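Local coordinates for protein phosphonopyruvate hydrolase (Variovorax sp., PDB 2DUA) that hydrolyses phosphonopyruvate to pyruvate and phosphate, using a divalent metal ion such as cobalt, magnesium or manganese, at residues A[19-24]-A[38-43]; A[77-82]-A[104-109]; A[181-186]-A[206-211]; A[197-202]-A[224-229]. All coordinates share one frame; numbering follows the deposited sequence.

Contact 1: residues A[19-24]-A[38-43]; sequences AMAAHN and GIWGSG. With NA (sodium ion), chain E; OXL (oxalate ion), chain C.
W40 sets the edge of its indole against the methyl of A21, with W40 CD1 4.0 Å from A21 CB. Its own CB passes near A19 CB on the same face of the sheet. From there the ring leaves strand 19-21. CG is anti to the backbone N (chi1 165°), and this carries the indole out to the bound oxalate. W40 NE1 donates to oxalate O1 at 2.9 Å in a bent bond, 140° at the hydrogen. The ligand meets the ring at its edge, while S42 CA lies over one face, toward the rim. S42 OG donates to the same oxalate O1 at 2.6 Å. A ring N-H and a hydroxyl therefore grip one oxygen. S42 OG also takes the N-H of E45, so it caps the following helix as well as holding the ligand. Residues W40 to G43 belong to the substrate site, where oxalate is probably a stand-in for substrate.

The backbones run parallel. M20 N donates to G38 O at 3.0 Å, W40 N to M20 O at 2.7 Å, and A22 N to W40 O at 3.2 Å. On the I39 side, A22 CB meets I39 CG2 at 3.6 Å. Past the strands, one water donates to both A22 O and S42 O. The carbonyl of H23 binds a sodium ion.

This is the first beta-alpha-beta unit of the barrel. Helix 25-34 covers A22 and I39. Strand 78-81 continues the sheet beyond strand 38-41, and strand 229-234 pairs with A19 and A21, closing the barrel.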
loop_
_atom_site.group_PDB
_atom_site.type_symbol
_atom_site.label_atom_id
_atom_site.label_comp_id
_atom_site.label_asym_id
_atom_site.label_seq_id
_atom_site.Cartn_x
_atom_site.Cartn_y
_atom_site.Cartn_z
ATOM N N ALA A 19 -4.239 -28.026 -2.701
ATOM C CA ALA A 19 -4.235 -26.571 -2.531
ATOM C C ALA A 19 -4.816 -25.959 -3.811
ATOM O O ALA A 19 -4.481 -26.363 -4.931
ATOM C CB ALA A 19 -2.799 -26.023 -2.273
ATOM N N MET A 20 -5.676 -24.974 -3.637
ATOM C CA MET A 20 -6.290 -24.294 -4.791
ATOM C C MET A 20 -5.833 -22.828 -4.895
ATOM O O MET A 20 -5.666 -22.092 -3.866
ATOM C CB MET A 20 -7.844 -24.381 -4.649
ATOM C CG MET A 20 -8.658 -23.544 -5.646
ATOM S SD MET A 20 -8.328 -24.031 -7.285
ATOM C CE MET A 20 -9.282 -25.589 -7.491
ATOM N N ALA A 21 -5.599 -22.414 -6.130
ATOM C CA ALA A 21 -5.212 -21.048 -6.434
ATOM C C ALA A 21 -6.299 -20.042 -6.006
ATOM O O ALA A 21 -7.484 -20.336 -6.104
ATOM C CB ALA A 21 -4.955 -20.901 -7.961
ATOM N N ALA A 22 -5.899 -18.861 -5.558
ATOM C CA ALA A 22 -6.878 -17.828 -5.158
ATOM C C ALA A 22 -6.270 -16.472 -5.478
ATOM O O ALA A 22 -5.099 -16.235 -5.088
ATOM C CB ALA A 22 -7.151 -17.896 -3.652
ATOM N N HIS A 23 -7.025 -15.601 -6.157
ATOM C CA HIS A 23 -6.487 -14.272 -6.478
ATOM C C HIS A 23 -7.058 -13.182 -5.531
ATOM O O HIS A 23 -6.663 -11.999 -5.581
ATOM C CB HIS A 23 -6.707 -13.940 -7.961
ATOM C CG HIS A 23 -8.097 -14.215 -8.426
ATOM N ND1 HIS A 23 -8.504 -15.467 -8.827
ATOM C CD2 HIS A 23 -9.162 -13.399 -8.588
ATOM C CE1 HIS A 23 -9.759 -15.413 -9.227
ATOM N NE2 HIS A 23 -10.182 -14.168 -9.095
ATOM N N ASN A 24 -7.975 -13.571 -4.646
ATOM C CA ASN A 24 -8.444 -12.621 -3.658
ATOM C C ASN A 24 -8.979 -13.443 -2.450
ATOM O O ASN A 24 -9.114 -14.664 -2.528
ATOM C CB ASN A 24 -9.488 -11.640 -4.261
ATOM C CG ASN A 24 -10.721 -12.340 -4.820
ATOM O OD1 ASN A 24 -11.267 -13.196 -4.194
ATOM N ND2 ASN A 24 -11.177 -11.915 -5.981
ATOM N N GLY A 38 -5.563 -26.548 1.288
ATOM C CA GLY A 38 -4.876 -25.283 1.455
ATOM C C GLY A 38 -5.136 -24.314 0.297
ATOM O O GLY A 38 -5.810 -24.648 -0.682
ATOM N N ILE A 39 -4.648 -23.083 0.452
ATOM C CA ILE A 39 -4.779 -22.070 -0.586
ATOM C C ILE A 39 -3.411 -21.870 -1.221
ATOM O O ILE A 39 -2.414 -21.871 -0.501
ATOM C CB ILE A 39 -5.158 -20.689 0.014
ATOM C CG1 ILE A 39 -6.514 -20.776 0.723
ATOM C CG2 ILE A 39 -5.178 -19.591 -1.107
ATOM C CD1 ILE A 39 -7.713 -21.370 -0.139
ATOM N N TRP A 40 -3.367 -21.660 -2.549
ATOM C CA TRP A 40 -2.125 -21.373 -3.267
ATOM C C TRP A 40 -2.176 -19.860 -3.641
ATOM O O TRP A 40 -3.009 -19.441 -4.447
ATOM C CB TRP A 40 -2.035 -22.288 -4.514
ATOM C CG TRP A 40 -0.994 -21.941 -5.621
ATOM C CD1 TRP A 40 -1.255 -21.875 -6.961
ATOM C CD2 TRP A 40 0.443 -21.749 -5.487
ATOM N NE1 TRP A 40 -0.089 -21.653 -7.674
ATOM C CE2 TRP A 40 0.962 -21.578 -6.789
ATOM C CE3 TRP A 40 1.334 -21.707 -4.391
ATOM C CZ2 TRP A 40 2.307 -21.375 -7.027
ATOM C CZ3 TRP A 40 2.690 -21.503 -4.633
ATOM C CH2 TRP A 40 3.168 -21.342 -5.946
ATOM N N GLY A 41 -1.287 -19.065 -3.050
ATOM C CA GLY A 41 -1.254 -17.629 -3.312
ATOM C C GLY A 41 -0.430 -17.407 -4.563
ATOM O O GLY A 41 0.677 -16.927 -4.516
ATOM N N SER A 42 -1.035 -17.788 -5.691
ATOM C CA SER A 42 -0.451 -17.757 -7.020
ATOM C C SER A 42 -0.039 -16.365 -7.572
ATOM O O SER A 42 -0.897 -15.441 -7.625
ATOM C CB SER A 42 -1.484 -18.377 -7.973
ATOM O OG SER A 42 -0.979 -18.262 -9.271
ATOM N N GLY A 43 1.226 -16.218 -8.010
ATOM C CA GLY A 43 1.650 -14.935 -8.558
ATOM C C GLY A 43 0.998 -14.856 -9.930
ATOM O O GLY A 43 0.658 -13.795 -10.416
HETATM NA NA NA E . -6.925 -9.738 -7.188
HETATM C C1 OXL C . 1.704 -19.763 -10.174
HETATM C C2 OXL C . 2.813 -20.722 -10.338
HETATM O O1 OXL C . 0.490 -20.216 -10.070
HETATM O O2 OXL C . 3.996 -20.307 -10.141
HETATM O O3 OXL C . 2.010 -18.554 -10.132
HETATM O O4 OXL C . 2.553 -21.908 -10.633
HETATM O O HOH W 1 -2.557 -14.744 -5.208
#

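Contact 2: residues A[77-82]-A[104-109]; sequences PLIADI and ASAIVM. With MG (magnesium ion), chain D; OXL (oxalate ion), chain C.
I82 and I107 each turn CG1 into the position between backbone N and carbonyl carbon (chi1 57° and 51°). This sets CG2 of each beside the N, and I82 CG2 meets I107 CG2 at 4.0 Å. I82 CG1 also lies 3.3 Å from V108 O. On the other face, the CG2 branches of I79 and V108 touch at 3.6 Å.

D81 shares that face with them, and its carboxylate reaches past the strand. D81 OD2 binds the magnesium ion at 2.1 Å. Two oxalate oxygens and three waters complete six ligands. G43 N donates to D81 OD2 and D83 N to D81 OD1. With the metal, these bonds should fix the rotation of the carboxylate.

The parallel strands are joined by A80 N to A106 O, V108 N to A80 O and I82 N to V108 O. L78 O takes two N-H groups, from S105 N at 2.8 Å and A106 N at 3.3 Å, both in its carbonyl plane. A water donates to S105 OG and accepts from L78 N; S105 OG is also hydrogen-bonded to OD1 of residue N4.

The two strands and helix 89-101 form a beta-alpha-beta unit of the barrel. That helix lies over the A80, I82 and I107 side through Y99. Helix 3-13 packs on P77, S105 and A106. Strands 38-41 and 151-156 flank the pair.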
loop_
_atom_site.group_PDB
_atom_site.type_symbol
_atom_site.label_atom_id
_atom_site.label_comp_id
_atom_site.label_asym_id
_atom_site.label_seq_id
_atom_site.Cartn_x
_atom_site.Cartn_y
_atom_site.Cartn_z
ATOM N N PRO A 77 -4.202 -23.693 5.788
ATOM C CA PRO A 77 -2.893 -23.143 5.415
ATOM C C PRO A 77 -2.770 -22.458 4.049
ATOM O O PRO A 77 -3.339 -22.880 3.045
ATOM C CB PRO A 77 -1.966 -24.363 5.515
ATOM C CG PRO A 77 -2.704 -25.290 6.442
ATOM C CD PRO A 77 -4.096 -25.151 5.972
ATOM N N LEU A 78 -1.956 -21.425 4.020
ATOM C CA LEU A 78 -1.730 -20.686 2.795
ATOM C C LEU A 78 -0.300 -20.939 2.322
ATOM O O LEU A 78 0.643 -20.795 3.112
ATOM C CB LEU A 78 -1.879 -19.158 3.039
ATOM C CG LEU A 78 -1.345 -18.241 1.923
ATOM C CD1 LEU A 78 -2.148 -18.399 0.602
ATOM C CD2 LEU A 78 -1.524 -16.806 2.394
ATOM N N ILE A 79 -0.150 -21.301 1.058
ATOM C CA ILE A 79 1.163 -21.529 0.451
ATOM C C ILE A 79 1.414 -20.320 -0.472
ATOM O O ILE A 79 0.683 -20.118 -1.443
ATOM C CB ILE A 79 1.173 -22.824 -0.410
ATOM C CG1 ILE A 79 0.793 -24.042 0.454
ATOM C CG2 ILE A 79 2.594 -23.007 -1.060
ATOM C CD1 ILE A 79 0.747 -25.397 -0.324
ATOM N N ALA A 80 2.437 -19.516 -0.168
ATOM C CA ALA A 80 2.752 -18.303 -0.942
ATOM C C ALA A 80 3.763 -18.484 -2.031
ATOM O O ALA A 80 4.834 -19.036 -1.824
ATOM C CB ALA A 80 3.243 -17.164 -0.004
ATOM N N ASP A 81 3.428 -18.009 -3.220
ATOM C CA ASP A 81 4.357 -18.080 -4.359
ATOM C C ASP A 81 5.255 -16.853 -4.270
ATOM O O ASP A 81 4.757 -15.729 -4.405
ATOM C CB ASP A 81 3.534 -18.001 -5.642
ATOM C CG ASP A 81 4.376 -18.012 -6.910
ATOM O OD1 ASP A 81 5.640 -18.113 -6.902
ATOM O OD2 ASP A 81 3.690 -17.900 -7.937
ATOM N N ILE A 82 6.552 -17.025 -4.007
ATOM C CA ILE A 82 7.407 -15.844 -3.961
ATOM C C ILE A 82 8.384 -15.786 -5.154
ATOM O O ILE A 82 9.459 -15.135 -5.098
ATOM C CB ILE A 82 8.186 -15.691 -2.631
ATOM C CG1 ILE A 82 9.050 -16.894 -2.319
ATOM C CG2 ILE A 82 7.151 -15.502 -1.498
ATOM C CD1 ILE A 82 10.112 -16.600 -1.165
ATOM N N ALA A 104 1.266 -16.709 6.044
ATOM C CA ALA A 104 1.488 -17.841 5.140
ATOM C C ALA A 104 2.146 -18.976 5.914
ATOM O O ALA A 104 2.987 -18.730 6.812
ATOM C CB ALA A 104 2.421 -17.416 3.986
ATOM N N SER A 105 1.768 -20.205 5.588
ATOM C CA SER A 105 2.357 -21.367 6.222
ATOM C C SER A 105 3.530 -21.948 5.415
ATOM O O SER A 105 4.274 -22.835 5.905
ATOM C CB SER A 105 1.311 -22.441 6.433
ATOM O OG SER A 105 0.413 -22.083 7.473
ATOM N N ALA A 106 3.674 -21.484 4.179
ATOM C CA ALA A 106 4.770 -21.956 3.342
ATOM C C ALA A 106 5.050 -20.969 2.228
ATOM O O ALA A 106 4.205 -20.147 1.875
ATOM C CB ALA A 106 4.427 -23.321 2.705
ATOM N N ILE A 107 6.261 -21.060 1.689
ATOM C CA ILE A 107 6.602 -20.275 0.517
ATOM C C ILE A 107 7.131 -21.237 -0.517
ATOM O O ILE A 107 7.634 -22.319 -0.173
ATOM C CB ILE A 107 7.647 -19.124 0.807
ATOM C CG1 ILE A 107 8.891 -19.650 1.550
ATOM C CG2 ILE A 107 6.926 -18.000 1.571
ATOM C CD1 ILE A 107 9.988 -20.159 0.581
ATOM N N VAL A 108 6.955 -20.873 -1.785
ATOM C CA VAL A 108 7.499 -21.621 -2.929
ATOM C C VAL A 108 8.438 -20.642 -3.661
ATOM O O VAL A 108 8.037 -19.541 -4.012
ATOM C CB VAL A 108 6.421 -22.068 -3.875
ATOM C CG1 VAL A 108 7.062 -22.661 -5.117
ATOM C CG2 VAL A 108 5.504 -23.105 -3.144
ATOM N N MET A 109 9.690 -21.041 -3.833
ATOM C CA MET A 109 10.723 -20.227 -4.457
ATOM C C MET A 109 11.361 -21.081 -5.553
ATOM O O MET A 109 11.693 -22.222 -5.335
ATOM C CB MET A 109 11.768 -19.806 -3.400
ATOM C CG MET A 109 12.767 -18.826 -3.895
ATOM S SD MET A 109 13.909 -18.151 -2.625
ATOM C CE MET A 109 14.377 -19.540 -1.729
HETATM MG MG MG D . 4.012 -18.107 -10.000
HETATM C C1 OXL C . 1.704 -19.763 -10.174
HETATM C C2 OXL C . 2.813 -20.722 -10.338
HETATM O O1 OXL C . 0.490 -20.216 -10.070
HETATM O O2 OXL C . 3.996 -20.307 -10.141
HETATM O O3 OXL C . 2.010 -18.554 -10.132
HETATM O O4 OXL C . 2.553 -21.908 -10.633
HETATM O O HOH W 2 -1.216 -20.240 6.446
HETATM O O HOH W 3 6.200 -18.118 -9.485
HETATM O O HOH W 4 4.317 -15.878 -10.161
HETATM O O HOH W 5 4.534 -18.059 -12.080
#

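Contact 3: residues A[181-186]-A[206-211]; sequences DAILIH and VPLVLV
L184 and V209 interlock on one face of two parallel barrel strands. V209 is a bump set between A182 and L184. Its CG2 meets A182 CB at 3.9 Å, and V209 CG1 meets L184 CG at 3.8 Å. L184 in turn fits between V209 and V211. CG is anti to its own N (chi1 -172°), and the branch runs forward until L184 CD1 lies 3.9 Å from V211 CG2. With an alanine here the CG and CD atoms go, which is likely to open a gap against V211 CG2 and V209 CG1.

On the face of I183 and L208, L208 CD2 rests on I183 CB at 3.9 Å. I183 and V206 cross obliquely, CG1 against CG2. Farther along, I185 and L210 lie side by side and point the same way. At the start of the pair, V206 CB sits 3.3 Å from D181 O. The D181 carboxylate turns elsewhere, to R145 and R8.

Three backbone bonds join the strands: I183 N to P207 O, V209 N to I183 O, and I185 N to V209 O. At the far end the H186 ring brings its edge to V211 O, with H186 CE1 3.3 Å away and the carbonyl oxygen near the ring plane. A water fills the widening between the strands. It donates to I185 O, accepts from V211 N at 2.8 Å, and hydrogen-bonds H186 ND1.

The chemistry thus differs along the pair. The middle is apolar. D181 and its salt bridges lie at one end, H186 and the water at the other. There H186, a substrate-binding residue, lies beside R155.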
loop_
_atom_site.group_PDB
_atom_site.type_symbol
_atom_site.label_atom_id
_atom_site.label_comp_id
_atom_site.label_asym_id
_atom_site.label_seq_id
_atom_site.Cartn_x
_atom_site.Cartn_y
_atom_site.Cartn_z
ATOM N N ASP A 181 11.993 -28.320 2.504
ATOM C CA ASP A 181 11.044 -29.251 3.120
ATOM C C ASP A 181 10.264 -30.049 2.057
ATOM O O ASP A 181 9.644 -31.078 2.375
ATOM C CB ASP A 181 10.048 -28.465 3.986
ATOM C CG ASP A 181 10.703 -27.808 5.178
ATOM O OD1 ASP A 181 11.301 -28.550 6.002
ATOM O OD2 ASP A 181 10.631 -26.567 5.337
ATOM N N ALA A 182 10.249 -29.546 0.811
ATOM C CA ALA A 182 9.547 -30.259 -0.254
ATOM C C ALA A 182 10.102 -29.727 -1.562
ATOM O O ALA A 182 10.702 -28.631 -1.595
ATOM C CB ALA A 182 7.986 -30.021 -0.175
ATOM N N ILE A 183 9.936 -30.513 -2.626
ATOM C CA ILE A 183 10.460 -30.117 -3.909
ATOM C C ILE A 183 9.296 -30.076 -4.879
ATOM O O ILE A 183 8.562 -31.047 -5.004
ATOM C CB ILE A 183 11.545 -31.151 -4.441
ATOM C CG1 ILE A 183 12.776 -31.193 -3.490
ATOM C CG2 ILE A 183 11.956 -30.745 -5.853
ATOM C CD1 ILE A 183 13.431 -29.744 -3.259
ATOM N N LEU A 184 9.129 -28.951 -5.548
ATOM C CA LEU A 184 8.040 -28.825 -6.514
ATOM C C LEU A 184 8.720 -28.996 -7.866
ATOM O O LEU A 184 9.641 -28.242 -8.193
ATOM C CB LEU A 184 7.394 -27.443 -6.378
ATOM C CG LEU A 184 6.111 -27.219 -7.186
ATOM C CD1 LEU A 184 5.423 -25.962 -6.687
ATOM C CD2 LEU A 184 6.428 -27.138 -8.696
ATOM N N ILE A 185 8.289 -29.983 -8.638
ATOM C CA ILE A 185 8.886 -30.235 -9.939
ATOM C C ILE A 185 7.836 -29.962 -11.011
ATOM O O ILE A 185 6.698 -30.356 -10.889
ATOM C CB ILE A 185 9.445 -31.682 -10.039
ATOM C CG1 ILE A 185 10.012 -31.891 -11.429
ATOM C CG2 ILE A 185 8.365 -32.741 -9.632
ATOM C CD1 ILE A 185 11.344 -31.103 -11.641
ATOM N N HIS A 186 8.240 -29.260 -12.055
ATOM C CA HIS A 186 7.304 -28.839 -13.076
ATOM C C HIS A 186 7.722 -29.250 -14.493
ATOM O O HIS A 186 8.898 -29.281 -14.792
ATOM C CB HIS A 186 7.207 -27.309 -12.973
ATOM C CG HIS A 186 5.948 -26.750 -13.544
ATOM N ND1 HIS A 186 4.704 -27.239 -13.206
ATOM C CD2 HIS A 186 5.738 -25.808 -14.498
ATOM C CE1 HIS A 186 3.781 -26.634 -13.936
ATOM N NE2 HIS A 186 4.381 -25.763 -14.731
ATOM N N VAL A 206 12.351 -35.891 1.158
ATOM C CA VAL A 206 11.202 -34.999 1.276
ATOM C C VAL A 206 10.147 -35.236 0.172
ATOM O O VAL A 206 10.441 -35.724 -0.930
ATOM C CB VAL A 206 11.617 -33.533 1.285
ATOM C CG1 VAL A 206 12.574 -33.259 2.472
ATOM C CG2 VAL A 206 12.277 -33.164 -0.075
ATOM N N PRO A 207 8.902 -34.852 0.455
ATOM C CA PRO A 207 7.808 -35.022 -0.516
ATOM C C PRO A 207 7.952 -34.139 -1.750
ATOM O O PRO A 207 8.671 -33.113 -1.762
ATOM C CB PRO A 207 6.545 -34.633 0.247
ATOM C CG PRO A 207 6.941 -34.613 1.694
ATOM C CD PRO A 207 8.439 -34.300 1.748
ATOM N N LEU A 208 7.273 -34.565 -2.792
ATOM C CA LEU A 208 7.246 -33.812 -4.030
ATOM C C LEU A 208 5.941 -33.005 -4.102
ATOM O O LEU A 208 4.975 -33.321 -3.419
ATOM C CB LEU A 208 7.313 -34.742 -5.232
ATOM C CG LEU A 208 8.633 -35.506 -5.326
ATOM C CD1 LEU A 208 8.545 -36.317 -6.600
ATOM C CD2 LEU A 208 9.865 -34.523 -5.308
ATOM N N VAL A 209 5.966 -31.934 -4.881
ATOM C CA VAL A 209 4.788 -31.077 -5.086
ATOM C C VAL A 209 4.557 -30.998 -6.575
ATOM O O VAL A 209 5.481 -30.690 -7.331
ATOM C CB VAL A 209 4.996 -29.654 -4.580
ATOM C CG1 VAL A 209 3.675 -28.827 -4.713
ATOM C CG2 VAL A 209 5.431 -29.690 -3.118
ATOM N N LEU A 210 3.338 -31.328 -6.997
ATOM C CA LEU A 210 3.001 -31.207 -8.416
ATOM C C LEU A 210 1.943 -30.098 -8.696
ATOM O O LEU A 210 1.050 -29.861 -7.858
ATOM C CB LEU A 210 2.460 -32.535 -8.935
ATOM C CG LEU A 210 3.357 -33.781 -8.850
ATOM C CD1 LEU A 210 2.629 -34.965 -9.566
ATOM C CD2 LEU A 210 4.681 -33.450 -9.506
ATOM N N VAL A 211 2.058 -29.436 -9.853
ATOM C CA VAL A 211 1.130 -28.416 -10.334
ATOM C C VAL A 211 0.779 -28.926 -11.715
ATOM O O VAL A 211 1.288 -28.438 -12.694
ATOM C CB VAL A 211 1.708 -26.987 -10.367
ATOM C CG1 VAL A 211 0.591 -25.920 -10.652
ATOM C CG2 VAL A 211 2.410 -26.664 -9.008
HETATM O O HOH W 6 4.106 -29.730 -11.802
#

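Contact 4: residues A[197-202]-A[224-229]; sequences AFVKSW and AALSKV
K228 NZ donates to three carbonyls at the C-terminal end of helix 193-201, a helix on the outside of the beta/alpha barrel. The lysine comes from the type I beta turn L226 to V229 that leads into strand 229-234.

The hydrogen bonds across the contact all come from this one ammonium group. K228 NZ reaches V199 O at 2.9 Å, K200 O at 2.6 Å and W202 O at 2.7 Å. Three carbonyls match its three protons. Their approaches differ. NZ lies in the carbonyl plane of V199, is tilted from that of W202, and stands well above that of K200. The positive charge sits where the helix carbonyls point, so the helix dipole would probably stabilise it. K200 NZ is 6.6 Å from K228 NZ, near but not in contact. A methionine in place of K228 would probably leave these three carbonyl oxygens without their shared donor.

The apolar contacts are looser. The lysine chain is extended beyond CG, and it passes the edge of W202 to reach the helix end. K228 CD lies 4.2 Å from W202 CB and close to the plane of the indole. V199 is the bump on the helix side. V199 CG1 meets L226 CD2 at 4.2 Å, the two side chains crossing at about a right angle. V199 CG2 meets V229 CG2 at 4.3 Å. L208 of the neighbouring strand touches both V199 and W202.

Within the helix end, S201 OG donates back to F198 O. V199 O serves twice, taking W202 N at 3.2 Å as well as K228 NZ.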
loop_
_atom_site.group_PDB
_atom_site.type_symbol
_atom_site.label_atom_id
_atom_site.label_comp_id
_atom_site.label_asym_id
_atom_site.label_seq_id
_atom_site.Cartn_x
_atom_site.Cartn_y
_atom_site.Cartn_z
ATOM N N ALA A 197 8.194 -39.809 -14.980
ATOM C CA ALA A 197 9.548 -40.398 -14.971
ATOM C C ALA A 197 10.354 -39.716 -13.864
ATOM O O ALA A 197 11.120 -40.379 -13.157
ATOM C CB ALA A 197 10.238 -40.187 -16.310
ATOM N N PHE A 198 10.210 -38.401 -13.692
ATOM C CA PHE A 198 10.951 -37.753 -12.609
ATOM C C PHE A 198 10.543 -38.307 -11.250
ATOM O O PHE A 198 11.398 -38.608 -10.422
ATOM C CB PHE A 198 10.782 -36.241 -12.610
ATOM C CG PHE A 198 11.476 -35.565 -11.465
ATOM C CD1 PHE A 198 12.745 -35.010 -11.622
ATOM C CD2 PHE A 198 10.854 -35.483 -10.218
ATOM C CE1 PHE A 198 13.390 -34.387 -10.566
ATOM C CE2 PHE A 198 11.487 -34.863 -9.139
ATOM C CZ PHE A 198 12.789 -34.305 -9.334
ATOM N N VAL A 199 9.238 -38.448 -11.031
ATOM C CA VAL A 199 8.729 -38.952 -9.769
ATOM C C VAL A 199 9.266 -40.349 -9.453
ATOM O O VAL A 199 9.694 -40.608 -8.320
ATOM C CB VAL A 199 7.212 -38.979 -9.773
ATOM C CG1 VAL A 199 6.719 -39.786 -8.577
ATOM C CG2 VAL A 199 6.659 -37.527 -9.699
ATOM N N LYS A 200 9.275 -41.226 -10.468
ATOM C CA LYS A 200 9.796 -42.578 -10.295
ATOM C C LYS A 200 11.285 -42.550 -9.841
ATOM O O LYS A 200 11.696 -43.247 -8.916
ATOM C CB LYS A 200 9.691 -43.325 -11.641
ATOM C CG LYS A 200 10.303 -44.722 -11.618
ATOM C CD LYS A 200 9.570 -45.627 -10.621
ATOM C CE LYS A 200 10.239 -47.024 -10.490
ATOM N NZ LYS A 200 9.417 -47.973 -9.656
ATOM N N SER A 201 12.079 -41.744 -10.519
ATOM C CA SER A 201 13.477 -41.606 -10.214
ATOM C C SER A 201 13.802 -40.836 -8.951
ATOM O O SER A 201 14.875 -41.004 -8.423
ATOM C CB SER A 201 14.207 -40.958 -11.376
ATOM O OG SER A 201 13.968 -39.574 -11.395
ATOM N N TRP A 202 12.882 -40.002 -8.437
ATOM C CA TRP A 202 13.217 -39.202 -7.246
ATOM C C TRP A 202 13.756 -40.025 -6.032
ATOM O O TRP A 202 13.025 -40.779 -5.426
ATOM C CB TRP A 202 12.003 -38.328 -6.868
ATOM C CG TRP A 202 12.222 -37.497 -5.645
ATOM C CD1 TRP A 202 11.591 -37.643 -4.428
ATOM C CD2 TRP A 202 13.221 -36.468 -5.455
ATOM N NE1 TRP A 202 12.133 -36.792 -3.510
ATOM C CE2 TRP A 202 13.139 -36.058 -4.097
ATOM C CE3 TRP A 202 14.175 -35.862 -6.296
ATOM C CZ2 TRP A 202 13.985 -35.068 -3.546
ATOM C CZ3 TRP A 202 15.034 -34.866 -5.749
ATOM C CH2 TRP A 202 14.931 -34.486 -4.385
ATOM N N ALA A 224 -2.406 -39.732 -5.853
ATOM C CA ALA A 224 -2.321 -40.421 -4.568
ATOM C C ALA A 224 -1.475 -41.697 -4.792
ATOM O O ALA A 224 -0.737 -42.092 -3.928
ATOM C CB ALA A 224 -3.744 -40.823 -4.052
ATOM N N ALA A 225 -1.620 -42.328 -5.945
ATOM C CA ALA A 225 -0.875 -43.559 -6.294
ATOM C C ALA A 225 0.627 -43.291 -6.326
ATOM O O ALA A 225 1.444 -44.208 -6.345
ATOM C CB ALA A 225 -1.353 -44.089 -7.681
ATOM N N LEU A 226 1.000 -42.018 -6.303
ATOM C CA LEU A 226 2.421 -41.643 -6.290
ATOM C C LEU A 226 2.745 -41.249 -4.834
ATOM O O LEU A 226 2.570 -40.065 -4.407
ATOM C CB LEU A 226 2.672 -40.465 -7.254
ATOM C CG LEU A 226 2.206 -40.580 -8.723
ATOM C CD1 LEU A 226 2.259 -39.163 -9.412
ATOM C CD2 LEU A 226 3.092 -41.580 -9.502
ATOM N N SER A 227 3.251 -42.242 -4.094
ATOM C CA SER A 227 3.539 -42.088 -2.700
ATOM C C SER A 227 4.499 -40.940 -2.405
ATOM O O SER A 227 4.436 -40.366 -1.327
ATOM C CB SER A 227 4.113 -43.403 -2.148
ATOM O OG SER A 227 3.137 -44.408 -2.319
ATOM N N LYS A 228 5.396 -40.652 -3.342
ATOM C CA LYS A 228 6.380 -39.584 -3.160
ATOM C C LYS A 228 5.821 -38.146 -3.244
ATOM O O LYS A 228 6.487 -37.197 -2.802
ATOM C CB LYS A 228 7.506 -39.747 -4.197
ATOM C CG LYS A 228 8.363 -41.024 -4.050
ATOM C CD LYS A 228 9.361 -41.098 -5.234
ATOM C CE LYS A 228 10.133 -42.474 -5.358
ATOM N NZ LYS A 228 11.106 -42.385 -6.513
ATOM N N VAL A 229 4.609 -37.982 -3.791
ATOM C CA VAL A 229 4.002 -36.638 -3.936
ATOM C C VAL A 229 3.206 -36.349 -2.702
ATOM O O VAL A 229 2.315 -37.129 -2.360
ATOM C CB VAL A 229 3.070 -36.607 -5.178
ATOM C CG1 VAL A 229 2.368 -35.227 -5.319
ATOM C CG2 VAL A 229 3.914 -36.885 -6.454
#

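Overall arrangement
All four contacts belong to one eight-stranded parallel beta/alpha barrel. Contacts 1, 2 and 3 each join two neighbouring strands of a beta-alpha-beta unit and follow in series along the chain. The centres of contacts 1 and 2 are about 9 Å apart. Strands 38-41 and 78-81 pair directly, and both contacts reach the oxalate. Contact 3 has its centre about 13 Å from that of contact 2, and V108 CG1 meets L184 CD1 at 4.0 Å. Contacts 3 and 4 alternate along the chain, with centres about 10 Å apart; L208 N probably hydrogen-bonds K228 O. Contact 4 lies outside the barrel strands, where helix 193-201 meets the turn before strand 229-234. The other three place metal and substrate residues at the C-terminal ends of the strands.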